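Long-range contacts in beta-galactosidase (Trichoderma reesei, PDB 3OG2), which probably hydrolyses terminal non-reducing beta-D-galactose residues of beta-D-galactosides, as a glycoside hydrolase of family 35: residues K138-A143 and W791-D796; S688-A693 and S797-R802. All coordinates share one frame; numbering follows the deposited sequence. Where two conformers were deposited one is given.

Contact 1. Residues K138-A143 and W791-D796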
ATOM      1  N   LYS A 138      18.056   2.825  24.333  1.00 10.78           N
ATOM      2  CA  LYS A 138      17.305   3.560  23.332  0.50 10.24           C
ATOM      3  C   LYS A 138      17.256   2.827  21.983  1.00  9.07           C
ATOM      4  O   LYS A 138      18.275   2.351  21.440  1.00 10.57           O
ATOM      5  CB  LYS A 138      17.922   4.948  23.107  0.50 12.87           C
ATOM      6  CG  LYS A 138      17.942   5.804  24.363  0.50 13.28           C
ATOM      7  CD  LYS A 138      16.580   6.408  24.640  0.50 18.57           C
ATOM      8  CE  LYS A 138      16.637   7.396  25.798  0.50 25.44           C
ATOM      9  NZ  LYS A 138      17.929   8.135  25.864  0.50 30.31           N
ATOM     10  N   LEU A 139      16.045   2.767  21.439  1.00  8.90           N
ATOM     11  CA  LEU A 139      15.847   2.051  20.188  1.00  8.25           C
ATOM     12  C   LEU A 139      16.458   2.804  19.028  1.00  7.77           C
ATOM     13  O   LEU A 139      16.507   4.059  19.044  1.00  8.94           O
ATOM     14  CB  LEU A 139      14.336   1.826  19.937  1.00  8.95           C
ATOM     15  CG  LEU A 139      13.591   1.216  21.128  1.00  9.06           C
ATOM     16  CD1 LEU A 139      12.099   1.124  20.854  1.00 12.73           C
ATOM     17  CD2 LEU A 139      14.156  -0.123  21.587  1.00 11.87           C
ATOM     18  N   ARG A 140      16.936   2.080  18.008  1.00  7.53           N
ATOM     19  CA  ARG A 140      17.532   2.667  16.807  1.00  6.99           C
ATOM     20  C   ARG A 140      18.795   3.439  17.185  1.00  7.01           C
ATOM     21  O   ARG A 140      19.136   4.429  16.542  1.00  9.20           O
ATOM     22  CB  ARG A 140      16.585   3.591  16.019  1.00  8.45           C
ATOM     23  CG  ARG A 140      15.286   2.831  15.638  1.00  8.21           C
ATOM     24  CD  ARG A 140      14.291   3.745  14.960  1.00  8.11           C
ATOM     25  NE  ARG A 140      14.816   4.116  13.613  1.00  7.53           N
ATOM     26  CZ  ARG A 140      14.333   5.166  12.925  1.00  7.36           C
ATOM     27  NH1 ARG A 140      13.363   5.929  13.451  1.00  9.07           N
ATOM     28  NH2 ARG A 140      14.855   5.427  11.746  1.00  8.44           N
ATOM     29  N   THR A 141      19.505   2.936  18.187  1.00  8.57           N
ATOM     30  CA  THR A 141      20.861   3.422  18.506  1.00  9.60           C
ATOM     31  C   THR A 141      21.782   2.231  18.668  1.00  9.05           C
ATOM     32  O   THR A 141      21.311   1.082  18.620  1.00  9.96           O
ATOM     33  CB  THR A 141      20.892   4.237  19.798  1.00  9.72           C
ATOM     34  OG1 THR A 141      20.759   3.370  20.935  1.00 10.65           O
ATOM     35  CG2 THR A 141      19.804   5.306  19.832  1.00 12.52           C
ATOM     36  N   ASP A 142      23.071   2.505  18.915  1.00  9.42           N
ATOM     37  CA  ASP A 142      23.930   1.313  19.150  1.00 10.97           C
ATOM     38  C   ASP A 142      23.935   0.867  20.607  1.00 10.26           C
ATOM     39  O   ASP A 142      24.861   0.113  20.953  1.00 13.64           O
ATOM     40  CB  ASP A 142      25.332   1.515  18.582  1.00 12.02           C
ATOM     41  CG  ASP A 142      25.994   2.789  19.070  1.00 13.00           C
ATOM     42  OD1 ASP A 142      25.325   3.667  19.612  1.00 13.65           O
ATOM     43  OD2 ASP A 142      27.238   2.815  18.851  1.00 15.97           O
ATOM     44  N   ALA A 143      22.924   1.178  21.392  1.00 10.63           N
ATOM     45  CA  ALA A 143      22.746   0.558  22.709  1.00 11.20           C
ATOM     46  C   ALA A 143      22.772  -0.940  22.452  1.00 10.25           C
ATOM     47  O   ALA A 143      21.999  -1.426  21.582  1.00 10.33           O
ATOM     48  CB  ALA A 143      21.442   0.945  23.393  1.00 13.30           C
ATOM     49  N   TRP A 791       9.449   7.032  15.162  1.00  9.77           N
ATOM     50  CA  TRP A 791      10.025   7.713  14.017  1.00 10.96           C
ATOM     51  C   TRP A 791      11.192   8.595  14.372  1.00 10.18           C
ATOM     52  O   TRP A 791      12.053   8.865  13.516  1.00 15.85           O
ATOM     53  CB  TRP A 791       8.947   8.535  13.263  1.00 19.56           C
ATOM     54  CG  TRP A 791       9.520   9.017  11.966  1.00 21.82           C
ATOM     55  CD1 TRP A 791       9.571   8.337  10.786  1.00 36.23           C
ATOM     56  CD2 TRP A 791      10.122  10.291  11.720  1.00 36.30           C
ATOM     57  NE1 TRP A 791      10.165   9.091   9.828  1.00 36.98           N
ATOM     58  CE2 TRP A 791      10.521  10.306  10.358  1.00 30.46           C
ATOM     59  CE3 TRP A 791      10.335  11.387  12.588  1.00 37.05           C
ATOM     60  CZ2 TRP A 791      11.142  11.401   9.796  1.00 36.55           C
ATOM     61  CZ3 TRP A 791      10.966  12.496  12.009  1.00 49.80           C
ATOM     62  CH2 TRP A 791      11.341  12.465  10.655  1.00 50.47           C
ATOM     63  N   THR A 792      11.311   9.079  15.586  1.00 10.52           N
ATOM     64  CA  THR A 792      12.421   9.981  15.971  1.00 11.36           C
ATOM     65  C   THR A 792      13.361   9.162  16.857  1.00 11.13           C
ATOM     66  O   THR A 792      13.065   8.808  17.999  1.00 14.25           O
ATOM     67  CB  THR A 792      11.909  11.165  16.748  1.00 12.33           C
ATOM     68  OG1 THR A 792      10.987  11.900  15.895  1.00 15.69           O
ATOM     69  CG2 THR A 792      13.035  12.094  17.183  1.00 15.55           C
ATOM     70  N   THR A 793      14.524   8.848  16.346  1.00 12.18           N
ATOM     71  CA  THR A 793      15.553   8.130  17.102  1.00 12.54           C
ATOM     72  C   THR A 793      15.886   8.868  18.389  1.00 12.05           C
ATOM     73  O   THR A 793      16.147  10.078  18.363  1.00 12.48           O
ATOM     74  CB  THR A 793      16.787   7.980  16.192  1.00 14.34           C
ATOM     75  OG1 THR A 793      16.444   7.062  15.123  1.00 16.12           O
ATOM     76  CG2 THR A 793      17.946   7.427  16.973  1.00 17.62           C
ATOM     77  N   GLY A 794      15.867   8.165  19.517  1.00 13.25           N
ATOM     78  CA  GLY A 794      16.236   8.792  20.787  1.00 16.58           C
ATOM     79  C   GLY A 794      14.990   9.165  21.582  1.00 14.64           C
ATOM     80  O   GLY A 794      15.143   9.485  22.748  1.00 18.33           O
ATOM     81  N   ASP A 795      13.839   9.128  20.937  1.00 13.43           N
ATOM     82  CA  ASP A 795      12.550   9.302  21.583  1.00 13.96           C
ATOM     83  C   ASP A 795      11.917   7.926  21.502  1.00 13.19           C
ATOM     84  O   ASP A 795      11.470   7.570  20.381  1.00 13.96           O
ATOM     85  CB  ASP A 795      11.724  10.316  20.831  1.00 17.53           C
ATOM     86  CG  ASP A 795      10.370  10.561  21.444  1.00 22.10           C
ATOM     87  OD1 ASP A 795      10.187   9.899  22.472  1.00 32.29           O
ATOM     88  OD2 ASP A 795       9.576  11.385  20.909  1.00 33.85           O
ATOM     89  N   ASP A 796      11.914   7.185  22.554  1.00 12.40           N
ATOM     90  CA  ASP A 796      11.462   5.785  22.541  1.00 10.47           C
ATOM     91  C   ASP A 796       9.947   5.686  22.531  1.00  9.67           C
ATOM     92  O   ASP A 796       9.372   4.942  23.341  1.00  9.75           O
ATOM     93  CB  ASP A 796      12.055   5.094  23.781  1.00 12.01           C
ATOM     94  CG  ASP A 796      13.449   4.514  23.630  1.00 10.53           C
ATOM     95  OD1 ASP A 796      13.985   4.469  22.518  1.00 11.19           O
ATOM     96  OD2 ASP A 796      14.040   4.102  24.665  1.00 13.94           O
TER
HETATM   97  O   HOH W   1      14.552   5.713  20.089  1.00 10.78           O
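Trp791 meets Arg140 through its backbone: NH1 of the arginine gives a weak hydrogen bond to Trp791 O (3.2 Å), while the indole NE1 bonds to Glu180, a galactose-binding residue. The firmer hold on the guanidinium comes from outside, NH1 also bonding to Asn790 O and NH2 forming a salt bridge with Glu178. Thr793 OG1, anti to the carbonyl carbon (chi1 -69°), sits over the centre of one guanidinium face, 3.6 Å from Arg140 CZ. The methyl of Thr793, CG2, lies 3.3 Å from Arg140 O. Gly794, in the type II turn from Thr792 to Asp795, gives its N-H to a water that in turn donates to Leu139 O and Asp796 OD1. Asp796 closes the contact: OD1 takes the N-H of Leu139 on its syn side at 2.9 Å, nearly straight at 165°, while OD2 pairs with Lys799. Two type II turns, one from the TIM-barrel family region and one from the loop between strands 775-782 and 803-811, are thus joined by buried charged side chains whose charges are probably balanced by Glu178 and Lys799, close to the galactose site.

Contact 2. Residues S688-A693 and S797-R802; sequences SNNTYA and SMKAPR. With NAG (2-acetamido-2-deoxy-beta-D-glucopyranose), chain E.
Tyr692 and Lys799 bring the two backbones closest, CA to CA 6.1 Å, where a loop carrying an Asx turn meets the short 3-10 segment 797-799. The side chain of Asn690 makes the direct hydrogen bond: its ND2 donates to Lys799 O at 2.8 Å, almost straight (171°) and in the planes of both the amide and the carbonyl. OD1 of the same amide accepts from Tyr692 N in its carbonyl plane and from Ala693 N above it, so bonds at both ends fix the rotation of the group. Tyr692 CG lies anti to the backbone N (chi1 -177°); the ring beyond it has Ser797 N over one face and Ser797 CA in an off-centre CH-pi contact, 4.2 Å from the ring centroid. Tyr692 CB rests on Lys799 CB at 3.6 Å, and Ala693 CB packs on Pro801 CD, also at 3.6 Å. Besides its salt bridge to Asp796, Lys799 NZ binds the carbonyls of Val135 and Gly137, and a water links it to Asn689 O. Asn689 ND2 is bonded covalently to NAG C1, the sugar being held also by Arg134 and Lys136. The oriented Asn690 amide therefore joins the glycosylated loop to the 3-10 segment directly and Lys799 does so through a water, while Thr691 OG1 gives the loop its own bond to Lys136 O.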
ATOM      1  N   SER A 688       9.993  -2.503  36.332  1.00 13.15           N
ATOM      2  CA  SER A 688       9.853  -2.555  34.882  1.00 12.49           C
ATOM      3  C   SER A 688      11.162  -2.164  34.193  1.00 12.87           C
ATOM      4  O   SER A 688      11.869  -1.345  34.723  1.00 14.95           O
ATOM      5  CB  SER A 688       8.732  -1.638  34.397  1.00 11.40           C
ATOM      6  OG  SER A 688       8.605  -1.678  32.963  1.00 10.96           O
ATOM      7  N   ASN A 689      11.440  -2.745  33.031  1.00 12.06           N
ATOM      8  CA  ASN A 689      12.567  -2.310  32.216  1.00 13.35           C
ATOM      9  C   ASN A 689      12.159  -1.188  31.274  1.00 14.03           C
ATOM     10  O   ASN A 689      13.018  -0.760  30.484  1.00 16.59           O
ATOM     11  CB  ASN A 689      13.052  -3.477  31.351  1.00 15.93           C
ATOM     12  CG  ASN A 689      13.856  -4.488  32.088  1.00 18.12           C
ATOM     13  OD1 ASN A 689      14.218  -4.260  33.251  1.00 23.32           O
ATOM     14  ND2 ASN A 689      14.225  -5.624  31.502  1.00 21.46           N
ATOM     15  N   ASN A 690      10.897  -0.797  31.319  1.00 12.41           N
ATOM     16  CA  ASN A 690      10.390   0.279  30.473  1.00 12.62           C
ATOM     17  C   ASN A 690      10.963   1.617  30.943  1.00 13.57           C
ATOM     18  O   ASN A 690      10.552   2.211  31.920  1.00 17.92           O
ATOM     19  CB  ASN A 690       8.878   0.316  30.428  1.00 11.36           C
ATOM     20  CG  ASN A 690       8.402   1.239  29.305  1.00 11.56           C
ATOM     21  OD1 ASN A 690       8.967   2.256  28.989  1.00 14.24           O
ATOM     22  ND2 ASN A 690       7.334   0.830  28.614  1.00 10.12           N
ATOM     23  N   THR A 691      11.975   2.086  30.210  1.00 14.48           N
ATOM     24  CA  THR A 691      12.664   3.293  30.610  1.00 14.47           C
ATOM     25  C   THR A 691      11.940   4.508  30.084  1.00 15.21           C
ATOM     26  O   THR A 691      12.254   5.648  30.477  1.00 20.34           O
ATOM     27  CB  THR A 691      14.111   3.238  30.065  1.00 16.21           C
ATOM     28  OG1 THR A 691      14.110   2.798  28.680  1.00 17.13           O
ATOM     29  CG2 THR A 691      14.956   2.247  30.866  1.00 18.64           C
ATOM     30  N   TYR A 692      10.958   4.366  29.202  1.00 14.64           N
ATOM     31  CA  TYR A 692      10.224   5.496  28.648  1.00 13.65           C
ATOM     32  C   TYR A 692       9.073   5.919  29.553  1.00 14.92           C
ATOM     33  O   TYR A 692       8.714   7.090  29.563  1.00 17.22           O
ATOM     34  CB  TYR A 692       9.627   5.068  27.328  1.00 13.71           C
ATOM     35  CG  TYR A 692       8.879   6.087  26.533  1.00 13.25           C
ATOM     36  CD1 TYR A 692       9.525   7.130  25.897  1.00 16.92           C
ATOM     37  CD2 TYR A 692       7.510   6.030  26.401  1.00 17.80           C
ATOM     38  CE1 TYR A 692       8.841   8.073  25.164  1.00 21.16           C
ATOM     39  CE2 TYR A 692       6.795   6.945  25.671  1.00 21.74           C
ATOM     40  CZ  TYR A 692       7.471   7.966  25.054  1.00 23.28           C
ATOM     41  OH  TYR A 692       6.763   8.898  24.313  1.00 31.40           O
ATOM     42  N   ALA A 693       8.485   4.999  30.293  1.00 15.37           N
ATOM     43  CA  ALA A 693       7.358   5.270  31.167  1.00 14.74           C
ATOM     44  C   ALA A 693       7.639   4.641  32.531  1.00 13.05           C
ATOM     45  O   ALA A 693       7.101   3.585  32.844  1.00 15.63           O
ATOM     46  CB  ALA A 693       6.046   4.725  30.574  1.00 17.39           C
ATOM     47  N   SER A 797       9.290   6.425  21.627  1.00  9.15           N
ATOM     48  CA  SER A 797       7.837   6.454  21.645  1.00  8.86           C
ATOM     49  C   SER A 797       7.156   5.126  21.428  1.00  8.50           C
ATOM     50  O   SER A 797       6.009   4.940  21.884  1.00  8.85           O
ATOM     51  CB  SER A 797       7.343   7.443  20.562  1.00 10.57           C
ATOM     52  OG  SER A 797       7.925   7.135  19.307  1.00 12.05           O
ATOM     53  N   MET A 798       7.822   4.165  20.778  1.00  8.17           N
ATOM     54  CA  MET A 798       7.188   2.821  20.648  1.00  7.79           C
ATOM     55  C   MET A 798       7.012   2.162  22.008  1.00  7.95           C
ATOM     56  O   MET A 798       6.190   1.253  22.156  1.00  8.30           O
ATOM     57  CB  MET A 798       8.052   2.006  19.676  1.00  8.75           C
ATOM     58  CG  MET A 798       7.643   0.531  19.640  1.00  9.11           C
ATOM     59  SD  MET A 798       8.683  -0.425  20.803  1.00  8.99           S
ATOM     60  CE  MET A 798       7.662  -1.913  20.888  1.00  9.71           C
ATOM     61  N   LYS A 799       7.783   2.619  23.023  1.00  7.80           N
ATOM     62  CA  LYS A 799       7.668   2.013  24.351  1.00  7.99           C
ATOM     63  C   LYS A 799       6.473   2.531  25.126  1.00  7.30           C
ATOM     64  O   LYS A 799       6.319   2.119  26.285  1.00  9.65           O
ATOM     65  CB  LYS A 799       8.970   2.263  25.154  1.00  8.15           C
ATOM     66  CG  LYS A 799      10.178   1.564  24.500  1.00  8.32           C
ATOM     67  CD  LYS A 799      11.402   1.728  25.416  1.00  9.57           C
ATOM     68  CE  LYS A 799      12.623   1.074  24.776  1.00 11.31           C
ATOM     69  NZ  LYS A 799      13.861   1.499  25.534  1.00 11.57           N
ATOM     70  N   ALA A 800       5.621   3.403  24.551  1.00  7.26           N
ATOM     71  CA  ALA A 800       4.428   3.829  25.296  1.00  7.60           C
ATOM     72  C   ALA A 800       3.613   2.608  25.711  1.00  7.02           C
ATOM     73  O   ALA A 800       3.215   1.839  24.831  1.00  7.84           O
ATOM     74  CB  ALA A 800       3.584   4.754  24.447  1.00  8.69           C
ATOM     75  N   PRO A 801       3.396   2.368  26.983  1.00  8.08           N
ATOM     76  CA  PRO A 801       2.732   1.117  27.388  1.00  8.44           C
ATOM     77  C   PRO A 801       1.249   1.103  27.082  1.00  7.03           C
ATOM     78  O   PRO A 801       0.607   2.118  26.762  1.00  7.71           O
ATOM     79  CB  PRO A 801       3.004   1.030  28.886  1.00 10.87           C
ATOM     80  CG  PRO A 801       3.364   2.368  29.315  1.00 13.36           C
ATOM     81  CD  PRO A 801       3.939   3.128  28.111  1.00  9.71           C
ATOM     82  N   ARG A 802       0.714  -0.095  27.245  1.00  7.74           N
ATOM     83  CA  ARG A 802      -0.743  -0.293  27.126  1.00  7.29           C
ATOM     84  C   ARG A 802      -1.209  -0.891  28.422  1.00  7.36           C
ATOM     85  O   ARG A 802      -0.577  -1.864  28.922  1.00  8.69           O
ATOM     86  CB  ARG A 802      -1.092  -1.233  25.980  1.00  7.75           C
ATOM     87  CG  ARG A 802      -0.520  -0.692  24.653  1.00  8.27           C
ATOM     88  CD  ARG A 802      -1.322   0.519  24.210  1.00  9.09           C
ATOM     89  NE  ARG A 802      -0.918   1.136  22.952  1.00  8.52           N
ATOM     90  CZ  ARG A 802      -0.292   2.328  22.889  1.00  8.32           C
ATOM     91  NH1 ARG A 802       0.082   2.983  23.981  1.00  8.66           N
ATOM     92  NH2 ARG A 802      -0.048   2.820  21.688  1.00  8.54           N
TER
HETATM   93  C1  NAG E1044      15.024  -6.804  31.948  1.00 25.52           C
HETATM   94  C2  NAG E1044      14.575  -8.193  31.458  1.00 32.95           C
HETATM   95  C3  NAG E1044      15.530  -9.316  31.825  1.00 35.17           C
HETATM   96  C4  NAG E1044      16.995  -8.985  31.482  1.00 35.27           C
HETATM   97  C5  NAG E1044      17.282  -7.558  31.977  1.00 30.94           C
HETATM   98  C6  NAG E1044      18.734  -7.175  31.666  1.00 32.81           C
HETATM   99  C7  NAG E1044      12.286  -8.949  30.962  1.00 49.21           C
HETATM  100  C8  NAG E1044      11.120  -9.647  31.639  1.00 40.17           C
HETATM  101  N2  NAG E1044      13.232  -8.548  31.817  1.00 43.14           N
HETATM  102  O3  NAG E1044      15.176 -10.549  31.211  1.00 55.30           O
HETATM  103  O4  NAG E1044      17.839  -9.934  32.145  1.00 50.19           O
HETATM  104  O5  NAG E1044      16.338  -6.634  31.386  1.00 23.96           O
HETATM  105  O6  NAG E1044      19.228  -6.106  32.441  1.00 36.62           O
HETATM  106  O7  NAG E1044      12.421  -9.130  29.741  1.00 33.16           O
HETATM  107  O   HOH W   2      12.568   0.014  28.003  1.00 19.21           O

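How the contacts relate
Both contacts use the same loop between strands 775-782 and 803-811, its first part in contact 1 and its next residues in contact 2, and the two meet directly: Leu139 CD1 lies 3.8 Å from Met798 SD, and Asp796 O 3.4 Å from Tyr692 CD1. Both are partly buried and hold a bridging water. Contact 1 sets this loop against the TIM-barrel region beside the galactose site, with Arg140, Thr793 and Asp796 buried, and relies on the charged arginine and aspartate; contact 2 sets it against the glycan-bearing loop 688-693 of the all-beta region, where Thr691 and Tyr692 are exposed, through an amide bond, a CH-pi contact and apolar packing.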